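Chemosensory protein (Mamestra brassicae, PDB 1N8V) probably carries small hydrophobic compounds such as fatty alcohols in insect chemosensation, and binds bromo-dodecanol chains inside its helical body. Local coordinates at residues V30-K35 against T85-P90. Numbering follows the deposited sequence.
Sequences VMERGK and TAKYDP. With BDD (bromo-dodecanol), chain E.
Tyr88 lays the CE2 corner of its ring against Val30, whose CG1 lies 3.4 Å from Tyr88 CE2. CG1 is brought there by standing anti to the backbone N (chi1 171°). The phenol hydroxyl donates to the backbone, Tyr88 OH to Val30 O at 2.6 Å, in the carbonyl plane and on a lone pair with a C=O...O angle of 142°. Beside this pair, Lys87 runs extended past Met31 in the opposite direction, its CD 3.9 Å from Met31 CE. The lysine then bends at chi4 (70°), and NZ, coming from above the carboxylate plane, forms a salt bridge with Glu32 OE2 at 3.0 Å. One water links Lys87 NZ to Met31 O; a second donates to both Glu32 OE2 and Tyr88 OH. An alanine in place of Lys87 would probably leave Glu32 without this countercharge, break the water link to Met31 O and open a gap beside the Met31 thioether. The contact thus fastens the Schellman end of helix 20-30 to the last turn of helix 78-88. Leu43 and Leu47 of helix 38-53 pack on Val30, which touches one bromo-dodecanol, while the hydroxyl of another donates to Asp89 OD2 (2.8 Å from BDD O1). The chemistry of the contact is graded, with charge and water at the surface, a phenol-carbonyl bond beneath, and apolar packing facing the ligand pocket.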
ATOM      1  N   VAL A  30      -4.567  -0.023   7.910  1.00 11.07           N
ATOM      2  CA  VAL A  30      -4.369   1.210   7.147  1.00 11.57           C
ATOM      3  C   VAL A  30      -5.682   1.949   6.932  1.00 11.80           C
ATOM      4  O   VAL A  30      -5.697   3.172   6.842  1.00 11.39           O
ATOM      5  CB  VAL A  30      -3.630   0.896   5.815  1.00 11.87           C
ATOM      6  CG1 VAL A  30      -3.578   2.070   4.902  1.00 14.90           C
ATOM      7  CG2 VAL A  30      -2.232   0.418   6.100  1.00 12.50           C
ATOM      8  N   MET A  31      -6.800   1.219   6.890  1.00 11.16           N
ATOM      9  CA  MET A  31      -8.116   1.855   6.765  1.00 12.54           C
ATOM     10  C   MET A  31      -8.643   2.363   8.127  1.00 13.95           C
ATOM     11  O   MET A  31      -9.750   2.883   8.206  1.00 15.86           O
ATOM     12  CB  MET A  31      -9.140   0.885   6.161  1.00 12.28           C
ATOM     13  CG  MET A  31      -8.939   0.637   4.695  1.00 12.75           C
ATOM     14  SD  MET A  31      -9.006   2.080   3.605  1.00 13.27           S
ATOM     15  CE  MET A  31     -10.718   2.610   3.928  1.00 15.42           C
ATOM     16  N   GLU A  32      -7.844   2.228   9.188  1.00 13.99           N
ATOM     17  CA  GLU A  32      -8.197   2.722  10.525  1.00 15.51           C
ATOM     18  C   GLU A  32      -9.477   2.093  11.104  1.00 16.18           C
ATOM     19  O   GLU A  32     -10.306   2.774  11.731  1.00 17.67           O
ATOM     20  CB  GLU A  32      -8.236   4.261  10.524  1.00 16.28           C
ATOM     21  CG  GLU A  32      -6.929   4.923  10.039  1.00 17.53           C
ATOM     22  CD  GLU A  32      -6.838   6.426  10.315  1.00 19.63           C
ATOM     23  OE1 GLU A  32      -6.867   6.809  11.518  1.00 22.95           O
ATOM     24  OE2 GLU A  32      -6.710   7.227   9.356  1.00 21.23           O
ATOM     25  N   ARG A  33      -9.607   0.786  10.899  1.00 15.59           N
ATOM     26  CA  ARG A  33     -10.740   0.025  11.434  1.00 16.38           C
ATOM     27  C   ARG A  33     -10.324  -1.303  12.083  1.00 16.68           C
ATOM     28  O   ARG A  33     -11.183  -2.088  12.483  1.00 18.63           O
ATOM     29  CB  ARG A  33     -11.787  -0.219  10.352  1.00 16.83           C
ATOM     30  CG  ARG A  33     -11.313  -1.018   9.174  1.00 16.80           C
ATOM     31  CD  ARG A  33     -12.445  -1.403   8.208  1.00 18.81           C
ATOM     32  NE  ARG A  33     -11.954  -2.148   7.054  1.00 19.66           N
ATOM     33  CZ  ARG A  33     -12.067  -1.782   5.776  1.00 18.32           C
ATOM     34  NH1 ARG A  33     -11.579  -2.575   4.841  1.00 20.39           N
ATOM     35  NH2 ARG A  33     -12.660  -0.651   5.415  1.00 21.26           N
ATOM     36  N   GLY A  34      -9.023  -1.571  12.198  1.00 15.88           N
ATOM     37  CA  GLY A  34      -8.512  -2.785  12.806  1.00 15.59           C
ATOM     38  C   GLY A  34      -7.165  -2.539  13.468  1.00 15.14           C
ATOM     39  O   GLY A  34      -6.496  -1.518  13.212  1.00 16.06           O
ATOM     40  N   LYS A  35      -6.758  -3.478  14.309  1.00 14.90           N
ATOM     41  CA  LYS A  35      -5.500  -3.375  15.028  1.00 16.18           C
ATOM     42  C   LYS A  35      -4.313  -3.457  14.058  1.00 15.62           C
ATOM     43  O   LYS A  35      -4.379  -4.137  13.038  1.00 16.10           O
ATOM     44  CB  LYS A  35      -5.418  -4.503  16.060  1.00 17.10           C
ATOM     45  CG  LYS A  35      -6.574  -4.559  17.061  1.00 22.40           C
ATOM     46  CD  LYS A  35      -6.432  -3.569  18.196  1.00 24.80           C
ATOM     47  CE  LYS A  35      -7.290  -4.032  19.368  1.00 26.36           C
ATOM     48  NZ  LYS A  35      -7.067  -3.265  20.625  1.00 28.30           N
ATOM     49  N   THR A  85      -7.590   3.979  -2.341  1.00 11.29           N
ATOM     50  CA  THR A  85      -7.310   5.178  -3.148  1.00 11.68           C
ATOM     51  C   THR A  85      -8.292   6.319  -2.789  1.00 11.64           C
ATOM     52  O   THR A  85      -7.904   7.480  -2.742  1.00 11.87           O
ATOM     53  CB  THR A  85      -7.234   4.844  -4.645  1.00 11.53           C
ATOM     54  OG1 THR A  85      -6.691   5.967  -5.377  1.00 12.57           O
ATOM     55  CG2 THR A  85      -8.606   4.526  -5.233  1.00 11.92           C
ATOM     56  N   ALA A  86      -9.541   5.990  -2.487  1.00 11.59           N
ATOM     57  CA  ALA A  86     -10.492   7.017  -2.079  1.00 11.59           C
ATOM     58  C   ALA A  86     -10.111   7.686  -0.755  1.00 12.14           C
ATOM     59  O   ALA A  86     -10.296   8.898  -0.600  1.00 12.40           O
ATOM     60  CB  ALA A  86     -11.924   6.473  -2.010  1.00 12.25           C
ATOM     61  N   LYS A  87      -9.611   6.910   0.204  1.00 11.58           N
ATOM     62  CA  LYS A  87      -9.260   7.468   1.498  1.00 12.11           C
ATOM     63  C   LYS A  87      -7.961   8.271   1.448  1.00 11.82           C
ATOM     64  O   LYS A  87      -7.883   9.397   1.957  1.00 12.37           O
ATOM     65  CB  LYS A  87      -9.150   6.352   2.556  1.00 11.82           C
ATOM     66  CG  LYS A  87      -8.632   6.848   3.922  1.00 12.38           C
ATOM     67  CD  LYS A  87      -8.714   5.757   4.977  1.00 13.67           C
ATOM     68  CE  LYS A  87      -7.961   6.139   6.248  1.00 16.28           C
ATOM     69  NZ  LYS A  87      -8.640   7.223   6.997  1.00 19.01           N
ATOM     70  N   TYR A  88      -6.919   7.673   0.875  1.00 11.71           N
ATOM     71  CA  TYR A  88      -5.584   8.292   0.881  1.00 11.88           C
ATOM     72  C   TYR A  88      -5.272   9.204  -0.311  1.00 12.77           C
ATOM     73  O   TYR A  88      -4.359  10.016  -0.239  1.00 12.95           O
ATOM     74  CB  TYR A  88      -4.515   7.189   1.004  1.00 12.16           C
ATOM     75  CG  TYR A  88      -4.416   6.651   2.425  1.00 11.96           C
ATOM     76  CD1 TYR A  88      -3.619   7.277   3.360  1.00 11.51           C
ATOM     77  CD2 TYR A  88      -5.127   5.528   2.825  1.00 11.37           C
ATOM     78  CE1 TYR A  88      -3.533   6.809   4.658  1.00 11.15           C
ATOM     79  CE2 TYR A  88      -5.059   5.054   4.109  1.00 10.96           C
ATOM     80  CZ  TYR A  88      -4.244   5.692   5.026  1.00 10.51           C
ATOM     81  OH  TYR A  88      -4.135   5.234   6.336  1.00 12.06           O
ATOM     82  N   ASP A  89      -6.009   9.067  -1.406  1.00 11.86           N
ATOM     83  CA  ASP A  89      -5.773   9.896  -2.600  1.00 11.65           C
ATOM     84  C   ASP A  89      -7.112  10.427  -3.115  1.00 11.99           C
ATOM     85  O   ASP A  89      -7.476  10.172  -4.251  1.00 11.76           O
ATOM     86  CB  ASP A  89      -5.057   9.041  -3.648  1.00 11.73           C
ATOM     87  CG  ASP A  89      -4.487   9.826  -4.808  1.00 11.68           C
ATOM     88  OD1 ASP A  89      -4.454  11.093  -4.790  1.00 12.15           O
ATOM     89  OD2 ASP A  89      -4.051   9.199  -5.815  1.00 13.74           O
ATOM     90  N   PRO A  90      -7.832  11.189  -2.285  1.00 12.90           N
ATOM     91  CA  PRO A  90      -9.188  11.637  -2.636  1.00 13.17           C
ATOM     92  C   PRO A  90      -9.250  12.531  -3.862  1.00 13.95           C
ATOM     93  O   PRO A  90     -10.321  12.583  -4.479  1.00 15.12           O
ATOM     94  CB  PRO A  90      -9.639  12.396  -1.369  1.00 14.23           C
ATOM     95  CG  PRO A  90      -8.396  12.822  -0.752  1.00 14.06           C
ATOM     96  CD  PRO A  90      -7.463  11.643  -0.932  1.00 13.19           C
TER
HETATM   97  O1  BDD E 503      -4.071   6.435  -5.684  1.00 14.89           O
HETATM   98  C1  BDD E 503      -2.957   5.902  -4.965  1.00 15.98           C
HETATM   99  C2  BDD E 503      -3.435   5.031  -3.796  1.00 15.65           C
HETATM  100  C3  BDD E 503      -2.254   4.274  -3.195  1.00 18.22           C
HETATM  101  C4  BDD E 503      -2.653   3.294  -2.089  1.00 23.01           C
HETATM  102  C5  BDD E 503      -1.774   2.039  -2.142  1.00 26.39           C
HETATM  103  C6  BDD E 503      -1.118   1.698  -0.815  1.00 28.40           C
HETATM  104  C7  BDD E 503      -0.250   0.439  -0.906  1.00 27.84           C
HETATM  105  C8  BDD E 503       1.142   0.665  -0.357  1.00 27.29           C
HETATM  106  C9  BDD E 503       1.894  -0.640  -0.138  1.00 24.76           C
HETATM  107  C10 BDD E 503       3.301  -0.395   0.413  1.00 23.08           C
HETATM  108  C11 BDD E 503       4.333  -1.474   0.074  1.00 21.05           C
HETATM  109  C12 BDD E 503       5.819  -0.989   0.095  1.00 14.41           C
HETATM  110 BR   BDD E 503       6.704  -2.216   0.658  1.00  9.04          BR
HETATM  111  O   HOH W   1     -10.945   5.523   7.814  1.00 36.59           O
HETATM  112  O   HOH W   2      -4.399   7.512   7.911  1.00 20.11           O